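PDB 3C18: nucleotidyltransferase-like protein from Exiguobacterium sibiricum, which is of unproven function but probably transfers nucleotidyl groups, as its nucleotidyltransferase relatives do. Local coordinates for residues Glu18-Ala24 and Gly94-Arg100; Ile23-Lys27 and Phe38-Leu42; Leu216-Leu221 and Phe262-Leu268. One frame throughout, in Å; residues are numbered along the deposited sequence. Where two conformers were deposited one is given.

Contact 1 (Glu18-Ala24 and Gly94-Arg100); sequences ETQGIIA and GTIIFER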
loop_
_atom_site.group_PDB
_atom_site.type_symbol
_atom_site.label_atom_id
_atom_site.label_comp_id
_atom_site.label_asym_id
_atom_site.label_seq_id
_atom_site.Cartn_x
_atom_site.Cartn_y
_atom_site.Cartn_z
ATOM N N GLU A 18 -27.838 -2.622 -14.204
ATOM C CA GLU A 18 -26.953 -2.866 -13.042
ATOM C C GLU A 18 -26.351 -1.600 -12.530
ATOM O O GLU A 18 -25.748 -1.552 -11.454
ATOM C CB GLU A 18 -25.831 -3.849 -13.370
ATOM C CG GLU A 18 -26.317 -5.185 -13.871
ATOM C CD GLU A 18 -27.102 -5.961 -12.834
ATOM O OE1 GLU A 18 -27.370 -5.440 -11.716
ATOM O OE2 GLU A 18 -27.457 -7.116 -13.146
ATOM N N THR A 19 -26.545 -0.563 -13.318
ATOM C CA THR A 19 -26.026 0.758 -12.986
ATOM C C THR A 19 -26.830 1.347 -11.834
ATOM O O THR A 19 -28.039 1.411 -11.912
ATOM C CB THR A 19 -26.097 1.677 -14.193
ATOM O OG1 THR A 19 -25.316 1.110 -15.257
ATOM C CG2 THR A 19 -25.580 3.051 -13.840
ATOM N N GLN A 20 -26.136 1.754 -10.762
ATOM C CA GLN A 20 -26.802 2.267 -9.540
ATOM C C GLN A 20 -26.759 3.784 -9.476
ATOM O O GLN A 20 -27.594 4.432 -8.853
ATOM C CB GLN A 20 -26.156 1.687 -8.272
ATOM C CG GLN A 20 -26.069 0.183 -8.278
ATOM C CD GLN A 20 -27.432 -0.448 -8.394
ATOM O OE1 GLN A 20 -28.298 -0.182 -7.587
ATOM N NE2 GLN A 20 -27.632 -1.289 -9.400
ATOM N N GLY A 21 -25.772 4.359 -10.128
ATOM C CA GLY A 21 -25.621 5.809 -10.096
ATOM C C GLY A 21 -24.591 6.359 -11.036
ATOM O O GLY A 21 -23.669 5.669 -11.464
ATOM N N ILE A 22 -24.817 7.604 -11.405
ATOM C CA ILE A 22 -23.906 8.354 -12.238
ATOM C C ILE A 22 -23.781 9.757 -11.707
ATOM O O ILE A 22 -24.758 10.460 -11.492
ATOM C CB ILE A 22 -24.338 8.391 -13.718
ATOM C CG1 ILE A 22 -24.605 6.974 -14.249
ATOM C CG2 ILE A 22 -23.292 9.089 -14.566
ATOM C CD1 ILE A 22 -25.183 7.006 -15.634
ATOM N N ILE A 23 -22.542 10.114 -11.443
ATOM C CA ILE A 23 -22.170 11.397 -10.877
ATOM C C ILE A 23 -21.289 12.141 -11.850
ATOM O O ILE A 23 -20.436 11.554 -12.494
ATOM C CB ILE A 23 -21.368 11.183 -9.553
ATOM C CG1 ILE A 23 -22.323 11.067 -8.367
ATOM C CG2 ILE A 23 -20.384 12.304 -9.319
ATOM C CD1 ILE A 23 -22.760 12.388 -7.783
ATOM N N ALA A 24 -21.502 13.449 -11.938
ATOM C CA ALA A 24 -20.676 14.312 -12.766
ATOM C C ALA A 24 -19.947 15.379 -11.923
ATOM O O ALA A 24 -20.522 16.012 -11.047
ATOM C CB ALA A 24 -21.506 14.932 -13.888
ATOM N N GLY A 94 -20.221 15.967 -6.131
ATOM C CA GLY A 94 -20.655 15.637 -7.494
ATOM C C GLY A 94 -22.123 15.830 -7.718
ATOM O O GLY A 94 -22.918 15.718 -6.793
ATOM N N THR A 95 -22.471 16.094 -8.971
ATOM C CA THR A 95 -23.872 16.216 -9.398
ATOM C C THR A 95 -24.444 14.899 -9.847
ATOM O O THR A 95 -23.876 14.230 -10.696
ATOM C CB THR A 95 -24.002 17.181 -10.570
ATOM O OG1 THR A 95 -23.463 18.454 -10.199
ATOM C CG2 THR A 95 -25.454 17.312 -11.013
ATOM N N ILE A 96 -25.579 14.534 -9.271
ATOM C CA ILE A 96 -26.249 13.251 -9.577
ATOM C C ILE A 96 -26.956 13.344 -10.917
ATOM O O ILE A 96 -27.906 14.098 -11.082
ATOM C CB ILE A 96 -27.282 12.851 -8.511
ATOM C CG1 ILE A 96 -26.588 12.559 -7.181
ATOM C CG2 ILE A 96 -28.092 11.654 -8.944
ATOM C CD1 ILE A 96 -27.545 12.528 -6.051
ATOM N N ILE A 97 -26.464 12.565 -11.873
ATOM C CA ILE A 97 -26.982 12.557 -13.242
ATOM C C ILE A 97 -28.060 11.511 -13.347
ATOM O O ILE A 97 -29.031 11.667 -14.077
ATOM C CB ILE A 97 -25.865 12.226 -14.280
ATOM C CG1 ILE A 97 -24.881 13.384 -14.395
ATOM C CG2 ILE A 97 -26.435 11.949 -15.633
ATOM C CD1 ILE A 97 -25.518 14.690 -14.705
ATOM N N PHE A 98 -27.892 10.448 -12.583
ATOM C CA PHE A 98 -28.795 9.308 -12.658
ATOM C C PHE A 98 -28.587 8.388 -11.499
ATOM O O PHE A 98 -27.467 8.208 -11.043
ATOM C CB PHE A 98 -28.537 8.531 -13.957
ATOM C CG PHE A 98 -29.216 7.198 -14.009
ATOM C CD1 PHE A 98 -30.521 7.088 -14.451
ATOM C CD2 PHE A 98 -28.556 6.054 -13.598
ATOM C CE1 PHE A 98 -31.150 5.858 -14.481
ATOM C CE2 PHE A 98 -29.180 4.834 -13.616
ATOM C CZ PHE A 98 -30.471 4.727 -14.054
ATOM N N GLU A 99 -29.676 7.797 -11.032
ATOM C CA GLU A 99 -29.565 6.783 -9.987
ATOM C C GLU A 99 -30.761 5.876 -9.906
ATOM O O GLU A 99 -31.849 6.205 -10.339
ATOM C CB GLU A 99 -29.299 7.419 -8.620
ATOM C CG GLU A 99 -30.390 8.368 -8.167
ATOM C CD GLU A 99 -30.243 8.793 -6.717
ATOM O OE1 GLU A 99 -29.744 7.998 -5.896
ATOM O OE2 GLU A 99 -30.638 9.927 -6.394
ATOM N N ARG A 100 -30.500 4.694 -9.382
ATOM C CA ARG A 100 -31.537 3.738 -9.083
ATOM C C ARG A 100 -31.566 3.499 -7.595
ATOM O O ARG A 100 -30.533 3.428 -6.951
ATOM C CB ARG A 100 -31.290 2.405 -9.784
ATOM C CG ARG A 100 -31.582 2.398 -11.273
ATOM C CD ARG A 100 -31.415 0.986 -11.832
ATOM N NE ARG A 100 -31.838 0.910 -13.222
ATOM C CZ ARG A 100 -31.019 1.025 -14.258
ATOM N NH1 ARG A 100 -29.728 1.212 -14.065
ATOM N NH2 ARG A 100 -31.492 0.946 -15.496
#

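Contact 2 (Ile23-Lys27 and Phe38-Leu42); sequences IAVEK and FDVLL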
loop_
_atom_site.group_PDB
_atom_site.type_symbol
_atom_site.label_atom_id
_atom_site.label_comp_id
_atom_site.label_asym_id
_atom_site.label_seq_id
_atom_site.Cartn_x
_atom_site.Cartn_y
_atom_site.Cartn_z
ATOM N N ILE A 23 -22.542 10.114 -11.443
ATOM C CA ILE A 23 -22.170 11.397 -10.877
ATOM C C ILE A 23 -21.289 12.141 -11.850
ATOM O O ILE A 23 -20.436 11.554 -12.494
ATOM C CB ILE A 23 -21.368 11.183 -9.553
ATOM C CG1 ILE A 23 -22.323 11.067 -8.367
ATOM C CG2 ILE A 23 -20.384 12.304 -9.319
ATOM C CD1 ILE A 23 -22.760 12.388 -7.783
ATOM N N ALA A 24 -21.502 13.449 -11.938
ATOM C CA ALA A 24 -20.676 14.312 -12.766
ATOM C C ALA A 24 -19.947 15.379 -11.923
ATOM O O ALA A 24 -20.522 16.012 -11.047
ATOM C CB ALA A 24 -21.506 14.932 -13.888
ATOM N N VAL A 25 -18.661 15.523 -12.206
ATOM C CA VAL A 25 -17.794 16.474 -11.540
ATOM C C VAL A 25 -17.057 17.305 -12.571
ATOM O O VAL A 25 -16.359 16.789 -13.431
ATOM C CB VAL A 25 -16.719 15.738 -10.726
ATOM C CG1 VAL A 25 -15.912 16.713 -9.852
ATOM C CG2 VAL A 25 -17.356 14.631 -9.900
ATOM N N GLU A 26 -17.197 18.611 -12.444
ATOM C CA GLU A 26 -16.552 19.556 -13.348
ATOM C C GLU A 26 -15.215 19.994 -12.814
ATOM O O GLU A 26 -15.019 20.140 -11.607
ATOM C CB GLU A 26 -17.442 20.780 -13.524
ATOM C CG GLU A 26 -16.922 21.763 -14.544
ATOM C CD GLU A 26 -17.927 22.860 -14.831
ATOM O OE1 GLU A 26 -18.645 23.252 -13.888
ATOM O OE2 GLU A 26 -18.000 23.312 -15.995
ATOM N N LYS A 27 -14.288 20.209 -13.725
ATOM C CA LYS A 27 -12.981 20.731 -13.343
ATOM C C LYS A 27 -13.125 22.086 -12.670
ATOM O O LYS A 27 -14.022 22.864 -12.982
ATOM C CB LYS A 27 -12.051 20.852 -14.542
ATOM C CG LYS A 27 -12.469 21.888 -15.544
ATOM C CD LYS A 27 -11.390 22.056 -16.569
ATOM C CE LYS A 27 -11.790 23.047 -17.631
ATOM N NZ LYS A 27 -10.622 23.253 -18.503
ATOM N N PHE A 38 -8.947 16.414 -17.294
ATOM C CA PHE A 38 -10.047 16.544 -18.261
ATOM C C PHE A 38 -11.050 17.569 -17.760
ATOM O O PHE A 38 -10.857 18.159 -16.701
ATOM C CB PHE A 38 -10.724 15.190 -18.527
ATOM C CG PHE A 38 -10.011 14.358 -19.551
ATOM C CD1 PHE A 38 -8.751 14.710 -19.989
ATOM C CD2 PHE A 38 -10.587 13.242 -20.076
ATOM C CE1 PHE A 38 -8.099 13.960 -20.936
ATOM C CE2 PHE A 38 -9.931 12.496 -21.012
ATOM C CZ PHE A 38 -8.677 12.848 -21.436
ATOM N N ASP A 39 -12.136 17.730 -18.510
ATOM C CA ASP A 39 -13.119 18.803 -18.294
ATOM C C ASP A 39 -14.245 18.369 -17.385
ATOM O O ASP A 39 -14.797 19.157 -16.618
ATOM C CB ASP A 39 -13.746 19.260 -19.631
ATOM C CG ASP A 39 -12.728 19.811 -20.604
ATOM O OD1 ASP A 39 -11.891 20.610 -20.169
ATOM O OD2 ASP A 39 -12.758 19.451 -21.804
ATOM N N VAL A 40 -14.632 17.114 -17.552
ATOM C CA VAL A 40 -15.694 16.514 -16.750
ATOM C C VAL A 40 -15.322 15.092 -16.433
ATOM O O VAL A 40 -14.836 14.371 -17.290
ATOM C CB VAL A 40 -17.073 16.534 -17.469
ATOM C CG1 VAL A 40 -18.102 15.745 -16.674
ATOM C CG2 VAL A 40 -17.535 17.973 -17.658
ATOM N N LEU A 41 -15.531 14.713 -15.184
ATOM C CA LEU A 41 -15.318 13.330 -14.766
ATOM C C LEU A 41 -16.681 12.741 -14.442
ATOM O O LEU A 41 -17.484 13.314 -13.729
ATOM C CB LEU A 41 -14.375 13.233 -13.567
ATOM C CG LEU A 41 -13.924 11.795 -13.213
ATOM C CD1 LEU A 41 -12.486 11.736 -12.842
ATOM C CD2 LEU A 41 -14.765 11.162 -12.140
ATOM N N LEU A 42 -16.952 11.609 -15.044
ATOM C CA LEU A 42 -18.171 10.891 -14.780
ATOM C C LEU A 42 -17.825 9.665 -13.969
ATOM O O LEU A 42 -16.924 8.924 -14.305
ATOM C CB LEU A 42 -18.828 10.438 -16.084
ATOM C CG LEU A 42 -19.512 11.462 -16.971
ATOM C CD1 LEU A 42 -19.887 10.812 -18.302
ATOM C CD2 LEU A 42 -20.736 12.047 -16.274
HETATM O O HOH W 1 -15.667 21.556 -17.697
#

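Contact 3 (Leu216-Leu221 and Phe262-Leu268); sequences LQSKVL and FFIRKGL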
loop_
_atom_site.group_PDB
_atom_site.type_symbol
_atom_site.label_atom_id
_atom_site.label_comp_id
_atom_site.label_asym_id
_atom_site.label_seq_id
_atom_site.Cartn_x
_atom_site.Cartn_y
_atom_site.Cartn_z
ATOM N N LEU A 216 2.722 5.336 21.825
ATOM C CA LEU A 216 2.259 4.055 21.285
ATOM C C LEU A 216 1.510 3.306 22.374
ATOM O O LEU A 216 0.423 2.766 22.184
ATOM C CB LEU A 216 3.462 3.222 20.838
ATOM C CG LEU A 216 3.293 2.089 19.855
ATOM C CD1 LEU A 216 2.171 2.374 18.917
ATOM C CD2 LEU A 216 4.577 1.936 19.070
ATOM N N GLN A 217 2.193 3.200 23.502
ATOM C CA GLN A 217 1.634 2.590 24.707
ATOM C C GLN A 217 0.341 3.341 25.103
ATOM O O GLN A 217 -0.676 2.770 25.462
ATOM C CB GLN A 217 2.663 2.666 25.847
ATOM C CG GLN A 217 2.095 2.338 27.214
ATOM C CD GLN A 217 1.998 0.852 27.449
ATOM O OE1 GLN A 217 3.023 0.186 27.608
ATOM N NE2 GLN A 217 0.768 0.319 27.495
ATOM N N SER A 218 0.380 4.641 24.942
ATOM C CA SER A 218 -0.747 5.499 25.343
ATOM C C SER A 218 -2.002 5.289 24.490
ATOM O O SER A 218 -3.105 5.524 24.946
ATOM C CB SER A 218 -0.349 6.977 25.288
ATOM O OG SER A 218 0.848 7.235 26.026
ATOM N N LYS A 219 -1.819 4.877 23.243
ATOM C CA LYS A 219 -2.935 4.722 22.285
ATOM C C LYS A 219 -3.234 3.262 21.982
ATOM O O LYS A 219 -3.894 2.919 21.031
ATOM C CB LYS A 219 -2.616 5.441 20.975
ATOM C CG LYS A 219 -2.311 6.927 21.171
ATOM C CD LYS A 219 -2.257 7.720 19.884
ATOM C CE LYS A 219 -1.959 9.193 20.137
ATOM N NZ LYS A 219 -3.143 9.916 20.635
ATOM N N VAL A 220 -2.743 2.421 22.847
ATOM C CA VAL A 220 -2.817 0.989 22.659
ATOM C C VAL A 220 -4.270 0.545 22.544
ATOM O O VAL A 220 -4.631 -0.327 21.727
ATOM C CB VAL A 220 -2.050 0.248 23.812
ATOM C CG1 VAL A 220 -2.830 0.321 25.118
ATOM C CG2 VAL A 220 -1.778 -1.200 23.420
ATOM N N LEU A 221 -5.127 1.155 23.346
ATOM C CA LEU A 221 -6.541 0.737 23.336
ATOM C C LEU A 221 -7.263 1.200 22.079
ATOM O O LEU A 221 -8.223 0.566 21.618
ATOM C CB LEU A 221 -7.285 1.146 24.603
ATOM C CG LEU A 221 -6.864 0.376 25.862
ATOM C CD1 LEU A 221 -7.682 0.855 27.086
ATOM C CD2 LEU A 221 -6.990 -1.146 25.658
ATOM N N PHE A 262 2.224 -7.755 20.063
ATOM C CA PHE A 262 2.324 -6.512 20.802
ATOM C C PHE A 262 1.359 -6.494 21.972
ATOM O O PHE A 262 1.718 -6.208 23.084
ATOM C CB PHE A 262 2.034 -5.347 19.906
ATOM C CG PHE A 262 2.184 -4.044 20.586
ATOM C CD1 PHE A 262 3.410 -3.538 20.818
ATOM C CD2 PHE A 262 1.098 -3.337 20.978
ATOM C CE1 PHE A 262 3.568 -2.297 21.440
ATOM C CE2 PHE A 262 1.240 -2.093 21.603
ATOM C CZ PHE A 262 2.473 -1.583 21.817
ATOM N N PHE A 263 0.116 -6.833 21.699
ATOM C CA PHE A 263 -0.911 -6.793 22.721
ATOM C C PHE A 263 -0.613 -7.800 23.856
ATOM O O PHE A 263 -0.960 -7.595 24.998
ATOM C CB PHE A 263 -2.276 -7.019 22.115
ATOM C CG PHE A 263 -2.732 -5.913 21.186
ATOM C CD1 PHE A 263 -2.590 -4.608 21.538
ATOM C CD2 PHE A 263 -3.360 -6.195 19.992
ATOM C CE1 PHE A 263 -3.028 -3.626 20.699
ATOM C CE2 PHE A 263 -3.811 -5.195 19.157
ATOM C CZ PHE A 263 -3.641 -3.924 19.518
ATOM N N ILE A 264 0.092 -8.874 23.527
ATOM C CA ILE A 264 0.452 -9.884 24.541
ATOM C C ILE A 264 1.452 -9.247 25.467
ATOM O O ILE A 264 1.366 -9.360 26.668
ATOM C CB ILE A 264 1.074 -11.162 23.913
ATOM C CG1 ILE A 264 -0.021 -11.986 23.201
ATOM C CG2 ILE A 264 1.755 -11.979 24.997
ATOM C CD1 ILE A 264 0.505 -13.082 22.432
ATOM N N ARG A 265 2.387 -8.512 24.898
ATOM C CA ARG A 265 3.444 -7.882 25.704
ATOM C C ARG A 265 2.908 -6.728 26.545
ATOM O O ARG A 265 3.504 -6.350 27.522
ATOM C CB ARG A 265 4.573 -7.397 24.816
ATOM C CG ARG A 265 5.393 -8.540 24.273
ATOM C CD ARG A 265 6.556 -8.068 23.425
ATOM N NE ARG A 265 6.100 -7.632 22.113
ATOM C CZ ARG A 265 6.241 -6.397 21.630
ATOM N NH1 ARG A 265 6.874 -5.464 22.334
ATOM N NH2 ARG A 265 5.769 -6.110 20.424
ATOM N N LYS A 266 1.776 -6.180 26.166
ATOM C CA LYS A 266 1.176 -5.059 26.894
ATOM C C LYS A 266 0.121 -5.552 27.861
ATOM O O LYS A 266 -0.550 -4.771 28.549
ATOM C CB LYS A 266 0.524 -4.069 25.933
ATOM C CG LYS A 266 1.500 -3.358 25.060
ATOM C CD LYS A 266 2.561 -2.678 25.854
ATOM C CE LYS A 266 3.740 -2.304 24.988
ATOM N NZ LYS A 266 4.940 -2.058 25.803
ATOM N N GLY A 267 -0.043 -6.861 27.881
ATOM C CA GLY A 267 -0.938 -7.508 28.827
ATOM C C GLY A 267 -2.389 -7.503 28.448
ATOM O O GLY A 267 -3.227 -7.821 29.262
ATOM N N LEU A 268 -2.694 -7.201 27.193
ATOM C CA LEU A 268 -4.110 -7.094 26.752
ATOM C C LEU A 268 -4.655 -8.366 26.098
ATOM O O LEU A 268 -5.848 -8.540 25.905
ATOM C CB LEU A 268 -4.250 -5.940 25.777
ATOM C CG LEU A 268 -4.006 -4.569 26.422
ATOM C CD1 LEU A 268 -3.960 -3.481 25.339
ATOM C CD2 LEU A 268 -5.106 -4.304 27.434
#

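Contact 1 (Glu18-Ala24 and Gly94-Arg100)
Strand 95-99 runs antiparallel to strand 19-26, as the edge strand within this chain of the mixed sheet in the nucleotidyltransferase-like domain, and a classic beta bulge interrupts the pairing. Ile97 and Phe98 both face Ile22: Ile97 N reaches Ile22 O at 2.7 Å, Phe98 N makes a weak bond to the same oxygen at 3.3 Å, and Ile22 N returns a bond to Phe98 O at 2.7 Å. Ile97 is pinched to phi/psi -91/-33, which shifts the register by one residue and lets its side chain follow those of Ile22, Phe98 and Ala24 to the same face. There the m,t rotamer of Ile22 puts Ile22 CG2 4.1 Å from Ile97 CB and Ile22 CD1 4.0 Å from Phe98 CB, while Ile97, with chi1 m, brings its CG1 to 3.7 Å from Ala24 CB. Helix 2-15 covers this side, with Tyr10 against Ile97. Phe98, chi1 t, lays its ring along the strand towards Thr19, whose O lies at the ring edge, 4.0 Å from Phe98 CE2. On the other face, Ile23 in an m,m rotamer swings CD1 over to Ile96 CG1 (3.9 Å), and Leu104 of helix 103-110 packs on both. Glu99, chi1 p, turns its carboxylate away from strand 19-26 to the backbone N of Leu104 and to Thr105. Past the strand end, Arg100 N bonds Gln20 O at 3.0 Å; its side chain, extended through chi2 and chi3, reaches on past Gln20, so that Arg100 NH1 donates to Thr19 O at 2.7 Å.

Contact 2 (Ile23-Lys27 and Phe38-Leu42)
This is an antiparallel ladder between strands 19-26 and 40-46, the neighbouring strands in the mixed sheet of the nucleotidyltransferase-like domain, joined by a loop without helix or strand. Val25 and Leu41 form the hydrogen-bonded pair: Val25 N donates to Leu41 O at 2.9 Å, and Leu41 N returns to Val25 O at 2.8 Å. Ala24-Leu42 and Glu26-Val40, the non-hydrogen-bonded pairs on either side, add CA-H...O contacts, among them Leu42 CA to Ile23 O at 3.3 Å and Val40 CA to Val25 O at 3.4 Å. The amide of Ala24 is spent on the other neighbour, on Thr95; Val40 bonds backbone to backbone with Arg64 and Ser66 of strand 63-71. Next to the ladder, Asp39 O serves two donors, Lys27 N at 3.1 Å and a water at 2.8 Å, and the same water gives a weak bond to Glu26 OE2 at 3.4 Å. The Asp39 carboxylate is divided too. OD2 accepts from the backbone N of Arg64, its stronger partner, leaving OD1 to face the lysine. Ala24, Val40 and Leu42 point to the face covered by helix 2-15, whereas Val25 and Leu41 meet Trp90 of helix 85-93 on the other. Lys27, chi1 p and extended beyond, spans the end of the ladder next to the connecting loop with a long salt bridge, Lys27 NZ to Asp39 OD1 at 3.4 Å.

Contact 3 (Leu216-Leu221 and Phe262-Leu268)
Segment 216-221 is a break between two helices: helix 201-218 ends at Ser218, Lys219 leaves helical geometry at phi/psi -109/18, and as N-cap residue it immediately starts helix 220-231. Across from it, helix 253-265 finishes in a Schellman motif. Gly267, at positive phi (81°), ends the helix, with Leu268 N bonded to Phe263 O at 2.8 Å and Gly267 N to Ile264 O at 3.1 Å. The backbones stay well apart, Val220 CA to Phe263 CA being 8.0 Å, and side chains fill the gap. Val220 points straight into it; its CG2 touches the edge of the Phe262 ring at CE2 (3.6 Å), Phe263 CE1 (3.9 Å) and Leu268 CD1 (3.7 Å). The contact thus joins the helical YgxA-like region to the C-terminal helix-turn-helix region, where helix 253-265 leads into strand 269-275. Phe262 also reaches back to helix 201-218, with CZ 4.2 Å from Leu216 CG, while Phe228 of helix 220-231 meets the Phe263 ring edge-to-face. Leu221 CD2 packs on Leu268 CD1 at 3.8 Å. Toward the solvent, Gln217 OE1 lies 3.4 Å from Lys266 CD and accepts a weak hydrogen bond from Lys266 NZ at 3.5 Å.

In the fold
Contacts 1 and 2 are two seams of one sheet: both use strand 19-26, share Ile23 and Ala24, and have centres 13 Å apart. They also touch directly, Ile22 CG2 lying 4.3 Å from Leu42 CD2 and Gly94 CA 4.2 Å from Val25 CG2. Contact 3 lies on the opposite side of the chain's centre, its centre about 45 Å from that of contact 1 and 46 Å from that of contact 2, in the C-terminal half. The dimer brings the two ends together: Tyr286 of the second subunit packs on Phe38 of contact 2. The nearest atoms of the Phe38 side chain and a bound glycerol, probably from the crystallisation liquor, are about 3 Å apart; the glycerol by itself does not identify an active site.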